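PDB 7ATL: esterase from uncultured bacterium pCosCE1, which hydrolyses carboxylic esters as a family VIII carboxylesterase and also shows promiscuous acyltransferase activity. Local coordinates for residues A[72-86]-A[286-298]. Numbering follows the deposited sequence.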
# COMPACT_ATOMS: atom_id res chain seq x y z
N THR A 72 9.05 -0.53 -1.41
CA THR A 72 9.76 -1.59 -0.66
C THR A 72 10.52 -2.48 -1.66
O THR A 72 11.71 -2.75 -1.43
CB THR A 72 8.80 -2.38 0.23
OG1 THR A 72 8.24 -1.46 1.16
CG2 THR A 72 9.48 -3.53 0.93
N LEU A 73 9.88 -2.88 -2.77
CA LEU A 73 10.54 -3.68 -3.83
C LEU A 73 11.76 -2.93 -4.38
O LEU A 73 12.78 -3.57 -4.57
CB LEU A 73 9.62 -4.04 -5.00
CG LEU A 73 10.33 -4.81 -6.12
CD1 LEU A 73 11.07 -6.00 -5.54
CD2 LEU A 73 9.39 -5.26 -7.20
N ALA A 74 11.65 -1.63 -4.67
CA ALA A 74 12.77 -0.84 -5.22
C ALA A 74 13.97 -0.94 -4.26
O ALA A 74 15.08 -1.23 -4.73
CB ALA A 74 12.33 0.58 -5.46
N ALA A 75 13.73 -0.73 -2.96
CA ALA A 75 14.74 -0.81 -1.88
C ALA A 75 15.36 -2.21 -1.80
O ALA A 75 16.60 -2.30 -1.66
CB ALA A 75 14.09 -0.48 -0.55
N MET A 76 14.54 -3.26 -1.80
CA MET A 76 15.04 -4.64 -1.63
C MET A 76 15.94 -5.00 -2.82
O MET A 76 16.96 -5.71 -2.63
CB MET A 76 13.90 -5.64 -1.53
CG MET A 76 13.15 -5.56 -0.23
SD MET A 76 14.14 -5.44 1.26
CE MET A 76 15.12 -6.93 1.10
N ARG A 77 15.63 -4.49 -4.00
CA ARG A 77 16.50 -4.69 -5.17
C ARG A 77 17.83 -3.96 -4.94
O ARG A 77 18.88 -4.54 -5.28
CB ARG A 77 15.81 -4.26 -6.47
CG ARG A 77 14.70 -5.21 -6.87
CD ARG A 77 14.31 -4.98 -8.31
NE ARG A 77 15.32 -5.59 -9.15
CZ ARG A 77 15.97 -4.99 -10.13
NH1 ARG A 77 15.70 -3.73 -10.46
NH2 ARG A 77 16.90 -5.66 -10.79
N MET A 78 17.79 -2.75 -4.41
CA MET A 78 19.01 -1.93 -4.23
C MET A 78 19.87 -2.65 -3.19
O MET A 78 21.10 -2.64 -3.30
CB MET A 78 18.68 -0.51 -3.77
CG MET A 78 18.45 0.44 -4.91
SD MET A 78 17.79 2.01 -4.31
CE MET A 78 17.67 2.94 -5.83
N ILE A 79 19.21 -3.27 -2.22
CA ILE A 79 19.86 -4.01 -1.11
C ILE A 79 20.51 -5.29 -1.67
O ILE A 79 21.65 -5.58 -1.28
CB ILE A 79 18.84 -4.26 0.01
CG1 ILE A 79 18.65 -3.01 0.86
CG2 ILE A 79 19.24 -5.46 0.84
CD1 ILE A 79 17.35 -2.95 1.61
N GLU A 80 19.82 -6.01 -2.55
CA GLU A 80 20.38 -7.20 -3.24
C GLU A 80 21.70 -6.83 -3.90
O GLU A 80 22.67 -7.57 -3.75
CB GLU A 80 19.44 -7.71 -4.31
CG GLU A 80 18.55 -8.81 -3.82
CD GLU A 80 17.73 -9.42 -4.94
OE1 GLU A 80 17.68 -8.84 -6.08
OE2 GLU A 80 17.13 -10.45 -4.65
N GLN A 81 21.74 -5.69 -4.58
CA GLN A 81 22.94 -5.21 -5.30
C GLN A 81 23.95 -4.56 -4.34
O GLN A 81 24.96 -4.04 -4.81
CB GLN A 81 22.54 -4.14 -6.31
CG GLN A 81 21.23 -4.44 -7.02
CD GLN A 81 21.47 -4.76 -8.46
OE1 GLN A 81 22.60 -4.72 -8.92
NE2 GLN A 81 20.40 -5.08 -9.16
N GLN A 82 23.63 -4.47 -3.06
CA GLN A 82 24.55 -3.86 -2.07
C GLN A 82 24.89 -2.42 -2.49
O GLN A 82 26.06 -2.06 -2.43
CB GLN A 82 25.80 -4.74 -1.95
CG GLN A 82 25.48 -6.23 -1.85
CD GLN A 82 26.64 -7.00 -1.26
OE1 GLN A 82 27.58 -7.38 -1.98
NE2 GLN A 82 26.58 -7.20 0.06
N LYS A 83 23.89 -1.66 -2.96
CA LYS A 83 23.93 -0.18 -3.07
C LYS A 83 23.34 0.45 -1.79
O LYS A 83 23.65 1.62 -1.49
CB LYS A 83 23.20 0.26 -4.34
CG LYS A 83 23.87 -0.13 -5.66
CD LYS A 83 23.43 0.78 -6.83
CE LYS A 83 23.79 0.27 -8.22
NZ LYS A 83 25.26 0.07 -8.33
N LEU A 84 22.57 -0.34 -1.03
CA LEU A 84 21.88 0.03 0.23
C LEU A 84 22.01 -1.13 1.23
O LEU A 84 22.03 -2.29 0.78
CB LEU A 84 20.42 0.31 -0.12
CG LEU A 84 19.53 0.86 0.99
CD1 LEU A 84 20.11 2.12 1.56
CD2 LEU A 84 18.14 1.13 0.46
N GLY A 85 22.07 -0.86 2.53
CA GLY A 85 22.13 -1.90 3.58
C GLY A 85 20.91 -1.90 4.50
O GLY A 85 20.46 -0.81 4.91
N LEU A 86 20.42 -3.08 4.87
CA LEU A 86 19.31 -3.20 5.86
C LEU A 86 19.65 -2.45 7.16
O LEU A 86 18.69 -2.00 7.83
CB LEU A 86 19.03 -4.68 6.14
CG LEU A 86 18.13 -5.35 5.11
CD1 LEU A 86 18.00 -6.84 5.39
CD2 LEU A 86 16.76 -4.67 5.07
N GLU A 286 13.98 -14.47 -12.00
CA GLU A 286 15.29 -14.45 -12.71
C GLU A 286 15.69 -13.01 -13.01
O GLU A 286 14.96 -12.35 -13.75
CB GLU A 286 15.21 -15.22 -14.04
CG GLU A 286 15.08 -16.73 -13.92
CD GLU A 286 16.40 -17.50 -13.89
OE1 GLU A 286 16.43 -18.65 -14.38
OE2 GLU A 286 17.38 -16.95 -13.35
N GLY A 287 16.81 -12.55 -12.44
CA GLY A 287 17.42 -11.23 -12.71
C GLY A 287 16.60 -10.05 -12.20
O GLY A 287 16.80 -8.95 -12.74
N ILE A 288 15.73 -10.23 -11.20
CA ILE A 288 14.92 -9.11 -10.62
C ILE A 288 14.93 -9.19 -9.09
O ILE A 288 15.31 -8.20 -8.45
CB ILE A 288 13.50 -9.12 -11.23
CG1 ILE A 288 13.56 -8.83 -12.73
CG2 ILE A 288 12.58 -8.13 -10.50
CD1 ILE A 288 12.24 -8.98 -13.46
N LEU A 289 14.53 -10.33 -8.52
CA LEU A 289 14.49 -10.56 -7.07
C LEU A 289 14.77 -12.03 -6.78
O LEU A 289 14.03 -12.88 -7.30
CB LEU A 289 13.11 -10.12 -6.56
CG LEU A 289 12.95 -10.08 -5.04
CD1 LEU A 289 13.66 -8.87 -4.45
CD2 LEU A 289 11.48 -10.06 -4.66
N GLN A 290 15.81 -12.31 -6.00
CA GLN A 290 16.24 -13.68 -5.59
C GLN A 290 15.16 -14.29 -4.69
O GLN A 290 14.57 -13.61 -3.84
CB GLN A 290 17.59 -13.68 -4.87
CG GLN A 290 18.75 -13.01 -5.61
CD GLN A 290 19.14 -13.72 -6.89
OE1 GLN A 290 20.32 -13.92 -7.18
NE2 GLN A 290 18.16 -14.07 -7.71
N PRO A 291 14.86 -15.60 -4.87
CA PRO A 291 13.93 -16.30 -3.98
C PRO A 291 14.20 -16.03 -2.48
O PRO A 291 13.25 -15.90 -1.71
CB PRO A 291 14.20 -17.78 -4.32
CG PRO A 291 14.63 -17.76 -5.77
CD PRO A 291 15.40 -16.46 -5.94
N ALA A 292 15.48 -15.99 -2.09
CA ALA A 292 15.93 -15.78 -0.70
C ALA A 292 15.45 -14.42 -0.18
O ALA A 292 15.00 -14.36 0.99
CB ALA A 292 17.44 -15.91 -0.61
N THR A 293 15.56 -13.37 -1.00
CA THR A 293 15.06 -12.00 -0.70
C THR A 293 13.53 -12.06 -0.51
O THR A 293 13.03 -11.54 0.53
CB THR A 293 15.45 -11.02 -1.80
OG1 THR A 293 16.81 -11.28 -2.14
CG2 THR A 293 15.31 -9.57 -1.39
N ALA A 294 12.80 -12.68 -1.45
CA ALA A 294 11.35 -12.89 -1.32
C ALA A 294 11.07 -13.50 0.04
O ALA A 294 10.18 -12.99 0.74
CB ALA A 294 10.82 -13.78 -2.42
N ALA A 295 11.78 -14.57 0.40
CA ALA A 295 11.56 -15.29 1.69
C ALA A 295 11.85 -14.36 2.87
O ALA A 295 11.10 -14.46 3.86
CB ALA A 295 12.42 -16.53 1.78
N LEU A 296 12.91 -13.56 2.76
CA LEU A 296 13.30 -12.55 3.78
C LEU A 296 12.15 -11.55 3.98
O LEU A 296 11.82 -11.25 5.14
CB LEU A 296 14.57 -11.83 3.31
CG LEU A 296 15.05 -10.67 4.18
CD1 LEU A 296 15.34 -11.14 5.59
CD2 LEU A 296 16.28 -9.99 3.57
N MET A 297 11.52 -11.11 2.88
CA MET A 297 10.49 -10.04 2.92
C MET A 297 9.25 -10.52 3.69
O MET A 297 8.54 -9.65 4.24
CB MET A 297 10.15 -9.56 1.51
CG MET A 297 11.32 -8.87 0.85
SD MET A 297 11.05 -8.41 -0.86
CE MET A 297 9.75 -7.20 -0.61
N ARG A 298 9.02 -11.84 3.81
CA ARG A 298 7.80 -12.41 4.46
C ARG A 298 8.16 -13.10 5.79
O ARG A 298 7.29 -13.76 6.40
CB ARG A 298 7.08 -13.37 3.49
CG ARG A 298 7.89 -14.57 3.03
CD ARG A 298 7.01 -15.76 2.64
NE ARG A 298 7.72 -16.70 1.79
CZ ARG A 298 7.94 -16.54 0.50
NH1 ARG A 298 7.51 -15.46 -0.14
NH2 ARG A 298 8.62 -17.45 -0.17
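Glu80 reaches across to the start of helix 291-297, where a single carboxylate oxygen, OE2, takes two bonds. Its syn lone pair accepts a hydrogen bond from the backbone N of Gln290, 2.7 Å away and nearly straight at 163°, its anti lone pair one from OG1 of Thr293. A glutamate suits this place: extended beyond CG, it spans the gap, and its charge is probably steadied by the helix's N-terminal end, with Gln290 as N-cap. Three residues earlier, Arg77 bends at chi3 (77°) and offers NE to the carbonyl O of Ile288 at 2.7 Å, the acceptor lying in the guanidinium plane at its edge. Beside these polar bonds, Met76, whose unbranched thioether chain can bend at chi2 and chi3, lays CG 3.6 Å from SD of Met297 and brings CE to CG2 of Thr293, a residue thus serving both polar and apolar neighbours. Leu86 meets Leu296 tip to tip. In this beta-lactamase-like fold, helix 67-80 begins at a probable SxxK motif (Ser65, Lys68); the axes of 72-80 and 291-297 come within 11.1 Å, their N-to-C directions 130° apart. Farther out, Arg77 NH1 hydrogen-bonds to Trp197 O, so one guanidinium links two backbone carbonyls, and Thr72 OG1 hydrogen-bonds to Lys68 O.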